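Local structure of hypothetical protein ydiI (Escherichia coli, 1VH5) at residues A[112-118]-A[131-137]; A[52-56]-A[93-97]; A[9-15]-A[28-33]; A[61-65]-A[87-91]. The protein catalyses the hydrolysis of 1,4-dihydroxy-2-naphthoyl-CoA to 1,4-dihydroxy-2-naphthoate in menaquinone biosynthesis, and also cleaves many other acyl-CoA thioesters. One frame throughout, in Å; residues are numbered along the deposited sequence. Where two conformers were deposited one is given.

Interaction 1 of 4, residues A[112-118]-A[131-137]; sequences RHQVWQI and SRLTTAI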
# COMPACT_ATOMS: atom_id res chain seq x y z
N ARG A 112 2.92 -24.62 -2.00
CA ARG A 112 1.78 -24.11 -1.25
C ARG A 112 1.83 -22.59 -1.02
O ARG A 112 0.78 -21.96 -0.86
CB ARG A 112 1.63 -24.82 0.10
CG ARG A 112 1.27 -26.30 0.03
CD ARG A 112 1.59 -27.05 1.33
NE ARG A 112 1.98 -28.45 1.13
CZ ARG A 112 3.06 -29.01 1.67
NH1 ARG A 112 3.35 -30.29 1.44
NH2 ARG A 112 3.87 -28.29 2.44
N HIS A 113 3.03 -22.03 -0.98
CA HIS A 113 3.24 -20.61 -0.69
C HIS A 113 4.37 -20.08 -1.54
O HIS A 113 5.23 -20.84 -2.01
CB HIS A 113 3.56 -20.40 0.81
CG HIS A 113 2.43 -20.78 1.68
ND1 HIS A 113 2.27 -22.06 2.16
CD2 HIS A 113 1.34 -20.09 2.06
CE1 HIS A 113 1.14 -22.13 2.85
NE2 HIS A 113 0.56 -20.94 2.79
N GLN A 114 4.42 -18.75 -1.67
CA GLN A 114 5.54 -18.08 -2.32
C GLN A 114 5.93 -16.88 -1.47
O GLN A 114 5.10 -16.31 -0.75
CB GLN A 114 5.18 -17.57 -3.73
CG GLN A 114 4.48 -18.59 -4.60
CD GLN A 114 3.83 -17.94 -5.80
OE1 GLN A 114 3.37 -16.79 -5.73
NE2 GLN A 114 3.76 -18.70 -6.91
N VAL A 115 7.18 -16.49 -1.60
CA VAL A 115 7.63 -15.23 -1.03
C VAL A 115 8.40 -14.47 -2.09
O VAL A 115 9.29 -15.03 -2.74
CB VAL A 115 8.53 -15.45 0.21
CG1 VAL A 115 9.03 -14.10 0.83
CG2 VAL A 115 7.79 -16.33 1.25
N TRP A 116 8.01 -13.20 -2.28
CA TRP A 116 8.58 -12.33 -3.30
C TRP A 116 9.26 -11.16 -2.60
O TRP A 116 8.71 -10.62 -1.62
CB TRP A 116 7.44 -11.83 -4.19
CG TRP A 116 6.84 -12.91 -5.03
CD1 TRP A 116 5.75 -13.66 -4.77
CD2 TRP A 116 7.41 -13.43 -6.23
NE1 TRP A 116 5.55 -14.59 -5.77
CE2 TRP A 116 6.58 -14.48 -6.67
CE3 TRP A 116 8.55 -13.11 -6.99
CZ2 TRP A 116 6.83 -15.20 -7.84
CZ3 TRP A 116 8.80 -13.82 -8.17
CH2 TRP A 116 7.93 -14.86 -8.58
N GLN A 117 10.42 -10.74 -3.11
CA GLN A 117 11.06 -9.51 -2.63
C GLN A 117 10.91 -8.47 -3.73
O GLN A 117 11.26 -8.71 -4.91
CB GLN A 117 12.52 -9.78 -2.33
CG GLN A 117 13.30 -8.58 -1.71
CD GLN A 117 14.61 -9.07 -1.12
OE1 GLN A 117 14.65 -9.63 -0.03
NE2 GLN A 117 15.67 -8.93 -1.86
N ILE A 118 10.39 -7.29 -3.38
CA ILE A 118 10.31 -6.22 -4.35
C ILE A 118 11.06 -5.00 -3.80
O ILE A 118 10.74 -4.48 -2.72
CB ILE A 118 8.87 -5.81 -4.69
CG1 ILE A 118 7.97 -7.02 -5.04
CG2 ILE A 118 8.94 -4.76 -5.84
CD1 ILE A 118 7.34 -7.70 -3.82
N SER A 131 10.48 -4.29 0.12
CA SER A 131 9.25 -4.95 0.51
C SER A 131 9.34 -6.46 0.30
O SER A 131 10.17 -6.95 -0.48
CB SER A 131 8.07 -4.39 -0.23
OG SER A 131 8.06 -4.88 -1.54
N ARG A 132 8.52 -7.18 1.06
CA ARG A 132 8.32 -8.61 0.85
C ARG A 132 6.82 -8.94 0.83
O ARG A 132 6.08 -8.37 1.62
CB ARG A 132 8.96 -9.41 2.00
CG ARG A 132 10.50 -9.48 2.01
CD ARG A 132 11.08 -10.58 2.93
NE ARG A 132 10.40 -10.67 4.24
CZ ARG A 132 10.70 -9.90 5.28
NH1 ARG A 132 10.02 -10.01 6.39
NH2 ARG A 132 11.68 -9.02 5.25
N LEU A 133 6.39 -9.85 -0.06
CA LEU A 133 5.02 -10.31 -0.19
C LEU A 133 5.00 -11.81 -0.04
O LEU A 133 5.78 -12.50 -0.71
CB LEU A 133 4.49 -9.90 -1.58
CG LEU A 133 3.10 -10.45 -1.95
CD1 LEU A 133 1.95 -9.88 -1.10
CD2 LEU A 133 2.82 -10.33 -3.49
N THR A 134 4.13 -12.31 0.84
CA THR A 134 3.86 -13.73 0.97
C THR A 134 2.53 -14.05 0.35
O THR A 134 1.54 -13.40 0.69
CB THR A 134 3.89 -14.12 2.46
OG1 THR A 134 5.18 -13.82 3.01
CG2 THR A 134 3.66 -15.64 2.66
N THR A 135 2.49 -15.08 -0.53
CA THR A 135 1.23 -15.53 -1.14
C THR A 135 0.98 -16.97 -0.82
O THR A 135 1.90 -17.73 -0.52
CB THR A 135 1.29 -15.42 -2.66
OG1 THR A 135 2.31 -16.33 -3.14
CG2 THR A 135 1.67 -14.01 -3.11
N ALA A 136 -0.29 -17.33 -0.89
CA ALA A 136 -0.69 -18.75 -0.90
C ALA A 136 -1.14 -19.14 -2.30
O ALA A 136 -1.79 -18.36 -3.00
CB ALA A 136 -1.80 -19.00 0.08
N ILE A 137 -0.80 -20.36 -2.69
CA ILE A 137 -1.29 -20.91 -3.95
C ILE A 137 -2.64 -21.58 -3.73
O ILE A 137 -2.81 -22.31 -2.77
CB ILE A 137 -0.24 -21.85 -4.50
CG1 ILE A 137 1.06 -21.05 -4.81
CG2 ILE A 137 -0.76 -22.57 -5.79
CD1 ILE A 137 2.29 -21.89 -5.03
O HOH W 1 -1.61 -22.96 -0.38
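The carboxamide of Gln114 is approached on both faces: Thr135 OG1 donates to Gln114 OE1 from one side at 2.8 Å, and the indole Trp116 NE1 reaches the same oxygen at 3.1 Å from the other. For the indole the bond is an edge contact, with OE1 in the ring plane; seen from the amide, NE1 stands 63° out of the carbonyl plane. The edge of the Trp116 ring also turns to Thr135 CG2. On the opposite side of the sheet the His113 imidazole meets Thr135 O at its edge, with CD2 3.5 Å from it, and a water bridging Arg112 O and Ile137 O lies above one face, toward the rim. Replacing Gln114 by a leucine would probably leave the Thr135 hydroxyl and the indole N-H without their shared acceptor. The backbones pair in an antiparallel ladder in which Gln114, Trp116 and Ile118 form hydrogen-bonded pairs with Thr135, Leu133 and Ser131. Ser131 OG adds a second bond to Ile118 O, at 3.0 Å. The hairpin of strands 113-121 and 127-138 lies between strands 99-106 and 81-91; Trp116, Ile118 and Ser131 rest on helix 57-74, whose Gly72 O accepts a hydrogen bond from Gln114 NE2.

Interaction 2 of 4, residues A[52-56]-A[93-97]; sequences FGLLH and RSARE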
# COMPACT_ATOMS: atom_id res chain seq x y z
N PHE A 52 2.44 16.27 1.21
CA PHE A 52 3.64 17.09 1.24
C PHE A 52 4.48 16.96 -0.02
O PHE A 52 5.60 17.43 -0.08
CB PHE A 52 4.40 16.79 2.53
CG PHE A 52 3.51 16.91 3.74
CD1 PHE A 52 3.17 18.17 4.23
CD2 PHE A 52 2.96 15.78 4.34
CE1 PHE A 52 2.35 18.32 5.33
CE2 PHE A 52 2.10 15.90 5.44
CZ PHE A 52 1.79 17.19 5.93
N GLY A 53 3.91 16.34 -1.04
CA GLY A 53 4.55 16.30 -2.35
C GLY A 53 5.55 15.18 -2.57
O GLY A 53 6.23 15.16 -3.58
N LEU A 54 5.65 14.25 -1.62
CA LEU A 54 6.51 13.10 -1.79
C LEU A 54 5.69 11.87 -2.14
O LEU A 54 4.50 11.81 -1.84
CB LEU A 54 7.29 12.80 -0.52
CG LEU A 54 8.08 13.95 0.11
CD1 LEU A 54 8.80 13.55 1.39
CD2 LEU A 54 9.08 14.50 -0.87
N LEU A 55 6.34 10.87 -2.74
CA LEU A 55 5.67 9.61 -2.99
C LEU A 55 5.07 9.04 -1.72
O LEU A 55 5.76 8.95 -0.69
CB LEU A 55 6.70 8.62 -3.54
CG LEU A 55 6.18 7.22 -3.85
CD1 LEU A 55 5.09 7.16 -4.90
CD2 LEU A 55 7.46 6.40 -4.24
N HIS A 56 3.81 8.65 -1.79
CA HIS A 56 3.09 8.09 -0.66
C HIS A 56 3.65 6.69 -0.40
O HIS A 56 3.75 5.88 -1.32
CB HIS A 56 1.62 8.01 -1.04
CG HIS A 56 0.70 7.83 0.12
ND1 HIS A 56 0.67 6.68 0.90
CD2 HIS A 56 -0.34 8.59 0.54
CE1 HIS A 56 -0.30 6.79 1.80
NE2 HIS A 56 -0.92 7.94 1.61
N ARG A 93 13.98 5.90 1.57
CA ARG A 93 14.28 7.19 0.95
C ARG A 93 13.03 7.70 0.26
O ARG A 93 12.27 6.93 -0.34
CB ARG A 93 15.41 7.02 -0.06
CG ARG A 93 15.77 8.30 -0.88
CD ARG A 93 16.83 8.08 -1.95
NE ARG A 93 18.17 7.86 -1.40
CZ ARG A 93 19.02 8.83 -1.09
NH1 ARG A 93 20.21 8.53 -0.60
NH2 ARG A 93 18.68 10.10 -1.26
N SER A 94 12.79 9.01 0.36
CA SER A 94 11.66 9.62 -0.32
C SER A 94 11.92 9.79 -1.80
O SER A 94 13.07 9.72 -2.26
CB SER A 94 11.34 10.96 0.33
OG SER A 94 12.40 11.87 0.10
N ALA A 95 10.85 9.96 -2.56
CA ALA A 95 10.96 10.29 -3.99
C ALA A 95 9.97 11.42 -4.27
O ALA A 95 8.95 11.52 -3.60
CB ALA A 95 10.66 9.08 -4.85
N ARG A 96 10.27 12.27 -5.25
CA ARG A 96 9.44 13.45 -5.44
C ARG A 96 9.07 13.72 -6.89
O ARG A 96 8.23 14.57 -7.15
CB ARG A 96 10.11 14.69 -4.84
CG ARG A 96 11.28 15.25 -5.69
CD ARG A 96 10.83 16.37 -6.62
NE ARG A 96 11.82 17.41 -6.87
CZ ARG A 96 11.63 18.42 -7.72
NH1 ARG A 96 12.57 19.33 -7.91
NH2 ARG A 96 10.47 18.51 -8.39
N GLU A 97 9.68 12.98 -7.81
CA GLU A 97 9.45 13.23 -9.24
C GLU A 97 9.88 12.04 -10.08
O GLU A 97 10.42 11.05 -9.56
CB GLU A 97 10.16 14.50 -9.68
CG GLU A 97 11.67 14.34 -9.69
CD GLU A 97 12.44 15.64 -9.62
OE1 GLU A 97 12.06 16.61 -10.32
OE2 GLU A 97 13.43 15.69 -8.86
O HOH W 2 8.46 9.41 -0.59
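Leu54 lies against the side chains of Ser94 and Arg96 and the carbonyl of Ala95, and its side chain can be followed outward atom by atom. CB sits 3.7 Å from Ala95 O. The first torsion (chi1 -52°) sets CG beside the backbone N, and the branch at CG then sends the methyls to different residues: CD1 comes to 3.8 Å from Ser94 CB, near the hydroxyl, whereas CD2 lies 4.1 Å from Arg96 CB, crossing that side chain at about a right angle. The leucine thus straddles Ala95, one branch on the residue before it and one on the residue after. An alanine in place of Leu54 is likely to leave Ser94 CB and Arg96 CB without the methyls that rest on them, opening a gap between the loops.

Just beyond, the two chains are joined by a nearly straight hydrogen bond, Leu55 N to Ala95 O, 2.8 Å long with an angle of 170° at the hydrogen. A water carries the link one step further, donating to Leu55 O and accepting from Ala95 N. Leu55 CB lies 4.2 Å from Ala95 CB, and both side chains continue onto Val100 of strand 99-106. The Arg96 side chain leads away from 52-56 and forms a salt bridge of charges alone with Glu97, whose OE1 lies over the guanidinium face.

Two irregular loops of the hotdog fold meet here: the approach to helix 57-74, with His56 at its N-cap, and the connection from strand 81-91 to strand 99-106. The second carries Arg93 and Ser94, which bind substrate.

Interaction 3 of 4, residues A[9-15]-A[28-33]; sequences ITLEALN and IRFEHI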
# COMPACT_ATOMS: atom_id res chain seq x y z
N ILE A 9 3.71 -14.81 -20.98
CA ILE A 9 2.93 -13.59 -21.18
C ILE A 9 3.80 -12.55 -21.86
O ILE A 9 5.01 -12.49 -21.63
CB ILE A 9 2.34 -13.09 -19.81
CG1 ILE A 9 1.14 -12.18 -20.04
CG2 ILE A 9 3.41 -12.42 -18.92
CD1 ILE A 9 0.33 -11.93 -18.76
N THR A 10 3.20 -11.77 -22.75
CA THR A 10 3.89 -10.61 -23.32
C THR A 10 3.73 -9.43 -22.37
O THR A 10 2.81 -9.43 -21.54
CB THR A 10 3.29 -10.20 -24.67
OG1 THR A 10 1.86 -10.07 -24.52
CG2 THR A 10 3.50 -11.31 -25.72
N LEU A 11 4.59 -8.43 -22.53
CA LEU A 11 4.44 -7.17 -21.80
C LEU A 11 3.10 -6.52 -22.11
O LEU A 11 2.44 -5.98 -21.24
CB LEU A 11 5.59 -6.20 -22.11
CG LEU A 11 6.87 -6.34 -21.28
CD1 LEU A 11 7.88 -5.29 -21.73
CD2 LEU A 11 6.66 -6.29 -19.76
N GLU A 12 2.69 -6.61 -23.37
CA GLU A 12 1.39 -6.11 -23.79
C GLU A 12 0.22 -6.69 -22.99
O GLU A 12 -0.64 -5.95 -22.52
CB GLU A 12 1.19 -6.41 -25.28
CG GLU A 12 1.35 -5.21 -26.19
CD GLU A 12 1.05 -5.57 -27.63
OE1 GLU A 12 -0.15 -5.73 -27.96
OE2 GLU A 12 2.02 -5.75 -28.40
N ALA A 13 0.17 -8.02 -22.87
CA ALA A 13 -0.95 -8.68 -22.19
C ALA A 13 -0.91 -8.42 -20.67
O ALA A 13 -1.95 -8.30 -20.02
CB ALA A 13 -1.01 -10.19 -22.52
N LEU A 14 0.31 -8.31 -20.14
CA LEU A 14 0.55 -7.95 -18.74
C LEU A 14 -0.04 -6.56 -18.46
O LEU A 14 -0.82 -6.35 -17.54
CB LEU A 14 2.05 -7.95 -18.46
CG LEU A 14 2.66 -8.12 -17.08
CD1 LEU A 14 1.81 -9.09 -16.28
CD2 LEU A 14 4.11 -8.62 -17.18
N ASN A 15 0.31 -5.60 -19.32
CA ASN A 15 -0.16 -4.23 -19.17
C ASN A 15 -1.66 -4.07 -19.41
O ASN A 15 -2.28 -3.18 -18.84
CB ASN A 15 0.67 -3.28 -20.01
CG ASN A 15 1.98 -2.98 -19.36
OD1 ASN A 15 1.99 -2.68 -18.15
ND2 ASN A 15 3.09 -3.15 -20.05
N ILE A 28 0.72 2.37 -13.41
CA ILE A 28 1.76 1.37 -13.24
C ILE A 28 1.96 0.65 -14.58
O ILE A 28 0.97 0.19 -15.19
CB ILE A 28 1.36 0.43 -12.08
CG1 ILE A 28 1.46 1.21 -10.76
CG2 ILE A 28 2.28 -0.78 -12.02
CD1 ILE A 28 0.75 0.51 -9.54
N ARG A 29 3.21 0.54 -15.02
CA ARG A 29 3.53 -0.03 -16.33
C ARG A 29 4.58 -1.12 -16.12
O ARG A 29 5.69 -0.85 -15.65
CB ARG A 29 4.16 1.04 -17.25
CG ARG A 29 3.45 2.36 -17.38
CD ARG A 29 3.90 3.17 -18.60
NE ARG A 29 3.35 4.53 -18.60
CZ ARG A 29 4.03 5.65 -18.84
NH1 ARG A 29 3.41 6.82 -18.82
NH2 ARG A 29 5.34 5.60 -19.08
N PHE A 30 4.25 -2.34 -16.52
CA PHE A 30 5.28 -3.39 -16.59
C PHE A 30 6.27 -3.10 -17.72
O PHE A 30 5.87 -2.76 -18.83
CB PHE A 30 4.62 -4.78 -16.74
CG PHE A 30 3.91 -5.20 -15.50
CD1 PHE A 30 2.60 -4.81 -15.23
CD2 PHE A 30 4.58 -5.93 -14.54
CE1 PHE A 30 1.96 -5.16 -14.03
CE2 PHE A 30 3.98 -6.25 -13.33
CZ PHE A 30 2.67 -5.91 -13.09
N GLU A 31 7.55 -3.21 -17.42
CA GLU A 31 8.63 -2.80 -18.32
C GLU A 31 9.54 -3.93 -18.74
O GLU A 31 10.24 -3.83 -19.76
CB GLU A 31 9.53 -1.79 -17.63
CG GLU A 31 8.84 -0.58 -17.05
CD GLU A 31 8.99 0.65 -17.91
OE1 GLU A 31 9.68 0.57 -18.94
OE2 GLU A 31 8.43 1.69 -17.55
N HIS A 32 9.67 -4.97 -17.92
CA HIS A 32 10.65 -6.01 -18.21
C HIS A 32 10.25 -7.32 -17.56
O HIS A 32 9.92 -7.34 -16.37
CB HIS A 32 12.04 -5.55 -17.73
CG HIS A 32 13.09 -6.61 -17.84
ND1 HIS A 32 13.65 -6.96 -19.04
CD2 HIS A 32 13.71 -7.36 -16.90
CE1 HIS A 32 14.56 -7.90 -18.84
NE2 HIS A 32 14.62 -8.16 -17.55
N ILE A 33 10.23 -8.39 -18.35
CA ILE A 33 10.10 -9.76 -17.84
C ILE A 33 11.39 -10.49 -18.12
O ILE A 33 11.68 -10.89 -19.28
CB ILE A 33 8.95 -10.53 -18.52
CG1 ILE A 33 7.65 -9.72 -18.55
CG2 ILE A 33 8.73 -11.87 -17.80
CD1 ILE A 33 6.57 -10.38 -19.43
O HOH W 3 0.08 -2.25 -16.20
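Leu14 and Phe30 meet at about a right angle, the leucine coming down over one face of the phenyl ring. Leu14 CG stands 3.9 Å from the ring centroid and 23° off the normal, a CH-pi contact displaced toward the CG side of the ring. Its CD2 goes on to Ile33 CD1, where the two side chains reach toward each other tip to tip at 3.8 Å. Ile9 closes the same patch from another direction, crossing Ile33 at about a right angle with its CG2 on that CD1 methyl.

Leu11 works alongside the strand backbone. CD1 lies 3.4 Å from Glu31 O, while CD2 touches Phe30 CB and Ile33 CG1. This is where Glu31 and His32 both face Glu39, a classic beta bulge.

Asn15 grips the backbone of Phe30 with both ends of its amide. OD1 accepts from Phe30 N at 2.8 Å, on a lone pair in the carbonyl plane, and ND2 donates almost straight to Phe30 O at 3.1 Å. With CG anti to the carbonyl carbon (chi1 -78°), the amide swings toward the strand, and the paired bonds fix its flip. OD1 also takes a water that bridges to Ile28 O, and it lies at the edge of the Phe30 ring.

Thr10 is the N-cap of helix 11-16, its OG1 accepting from Ala13 N, and the segment 11-15 runs nearly antiparallel to strand 29-33. That strand pairs with strand 38-43, whose Leu38 touches Leu14, Phe30 and Ile33; Val70 of helix 57-74 meets Leu14 and Phe30, and Leu74 meets Ile9.

Interaction 4 of 4, residues A[61-65]-A[87-91]; sequences VVLAE and INANH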
# COMPACT_ATOMS: atom_id res chain seq x y z
N VAL A 61 3.75 0.46 -1.84
CA VAL A 61 3.21 -0.88 -1.52
C VAL A 61 2.22 -1.32 -2.60
O VAL A 61 2.18 -2.50 -2.96
CB VAL A 61 2.63 -0.93 -0.09
CG1 VAL A 61 2.06 -2.33 0.18
CG2 VAL A 61 3.72 -0.59 0.94
N VAL A 62 1.41 -0.41 -3.13
CA VAL A 62 0.60 -0.76 -4.29
C VAL A 62 1.48 -1.30 -5.43
O VAL A 62 1.18 -2.34 -6.03
CB VAL A 62 -0.23 0.42 -4.82
CG1 VAL A 62 -0.96 0.02 -6.11
CG2 VAL A 62 -1.28 0.87 -3.77
N LEU A 63 2.57 -0.61 -5.71
CA LEU A 63 3.47 -1.05 -6.78
C LEU A 63 4.03 -2.45 -6.45
O LEU A 63 3.97 -3.39 -7.30
CB LEU A 63 4.58 -0.01 -7.03
CG LEU A 63 5.64 -0.42 -8.08
CD1 LEU A 63 5.00 -0.61 -9.47
CD2 LEU A 63 6.73 0.64 -8.13
N ALA A 64 4.53 -2.63 -5.22
CA ALA A 64 5.12 -3.91 -4.83
C ALA A 64 4.10 -5.03 -4.93
O ALA A 64 4.41 -6.12 -5.45
CB ALA A 64 5.68 -3.84 -3.41
N GLU A 65 2.88 -4.82 -4.41
CA GLU A 65 1.89 -5.88 -4.42
C GLU A 65 1.42 -6.15 -5.84
O GLU A 65 1.13 -7.30 -6.19
CB GLU A 65 0.70 -5.55 -3.49
CG GLU A 65 -0.29 -6.72 -3.40
CD GLU A 65 -0.98 -6.87 -2.08
OE1 GLU A 65 -0.52 -6.31 -1.05
OE2 GLU A 65 -2.02 -7.56 -2.11
N ILE A 87 2.06 -8.48 3.44
CA ILE A 87 3.04 -7.65 2.77
C ILE A 87 3.68 -6.74 3.81
O ILE A 87 3.00 -6.30 4.76
CB ILE A 87 2.37 -6.87 1.64
CG1 ILE A 87 3.41 -6.14 0.79
CG2 ILE A 87 1.28 -5.88 2.18
CD1 ILE A 87 3.12 -5.97 -0.66
N ASN A 88 4.97 -6.48 3.65
CA ASN A 88 5.68 -5.61 4.57
C ASN A 88 6.68 -4.79 3.79
O ASN A 88 7.10 -5.19 2.69
CB ASN A 88 6.33 -6.42 5.69
CG ASN A 88 7.29 -7.43 5.16
OD1 ASN A 88 8.39 -7.08 4.73
ND2 ASN A 88 6.87 -8.69 5.15
N ALA A 89 7.02 -3.61 4.31
CA ALA A 89 7.91 -2.70 3.59
C ALA A 89 8.62 -1.79 4.54
O ALA A 89 8.02 -1.34 5.54
CB ALA A 89 7.14 -1.87 2.54
N ASN A 90 9.87 -1.51 4.21
CA ASN A 90 10.58 -0.42 4.81
C ASN A 90 10.76 0.75 3.86
O ASN A 90 11.20 0.56 2.72
CB ASN A 90 11.94 -0.90 5.26
CG ASN A 90 12.53 -0.02 6.24
OD1 ASN A 90 13.01 1.06 5.88
ND2 ASN A 90 12.44 -0.42 7.55
N HIS A 91 10.45 1.96 4.33
CA HIS A 91 10.57 3.16 3.50
C HIS A 91 11.90 3.83 3.83
O HIS A 91 12.08 4.37 4.92
CB HIS A 91 9.42 4.13 3.86
CG HIS A 91 8.05 3.55 3.64
ND1 HIS A 91 7.65 3.00 2.44
CD2 HIS A 91 6.98 3.48 4.47
CE1 HIS A 91 6.40 2.59 2.55
NE2 HIS A 91 5.97 2.88 3.77
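Val61 and Ala89 mark one of the nearest approaches of the backbones, their CA atoms 7.2 Å apart, with Glu65 and Ile87 one helical turn further on. The short helix and strand axes come within 9.6 Å at an angle of 131°, and side chains make the contact, with no hydrogen bond between the segments.

Ile87 carries the largest share. Its CG1 branch extends anti to the backbone N (chi1 -172°), setting CD1 against Val61 CG1, at 3.9 Å, and near Ala64 CB on the helix surface. Val61 and Ile87 slide past each other in opposite directions, and the other valine methyl, CG2, settles on Ala89 CB at 4.0 Å. Glu65 crosses Ile87 obliquely: its CB and OE1 each lie 3.7 Å from Ile87 CD1, and OE1 is equally near Ile87 CG2, so aliphatic carbon flanks one side of the carboxylate. The polar partner of OE1 is His91 NE2 of the second subunit, and His91 of this chain reciprocates with Glu65 of that subunit.

A central helix packed on a curved antiparallel sheet is the mark of the hotdog fold. Here strand 81-91 pairs with its counterpart in the second subunit, so the sheet continues through the dimer. Glu65 is the inferred nucleophile or proton acceptor and His91 binds substrate, consistent with an active site formed between the subunits.

Overall arrangement
From the N terminus, interaction 3 closes first, folding helix 11-16 back on strand 29-33 across a connection that includes helix 22-25. Interaction 2 then spans residues 52-56 to 93-97, and interaction 4 is nested inside the loop it closes, since both helix 57-74 and strand 81-91 lie within that span. Last comes interaction 1, the hairpin of strands 113-121 and 127-138. Interactions 1 and 4 touch through neighbouring strands, where Arg132 N probably bonds Asn88 O. Interactions 3 and 4 meet at Ile28, which packs on Val62 and Leu63. Helix 57-74 thus meets both the strand 29-33 end of the sheet, through Ile28, and strand 81-91, while interaction 2 joins loops nearer the surface.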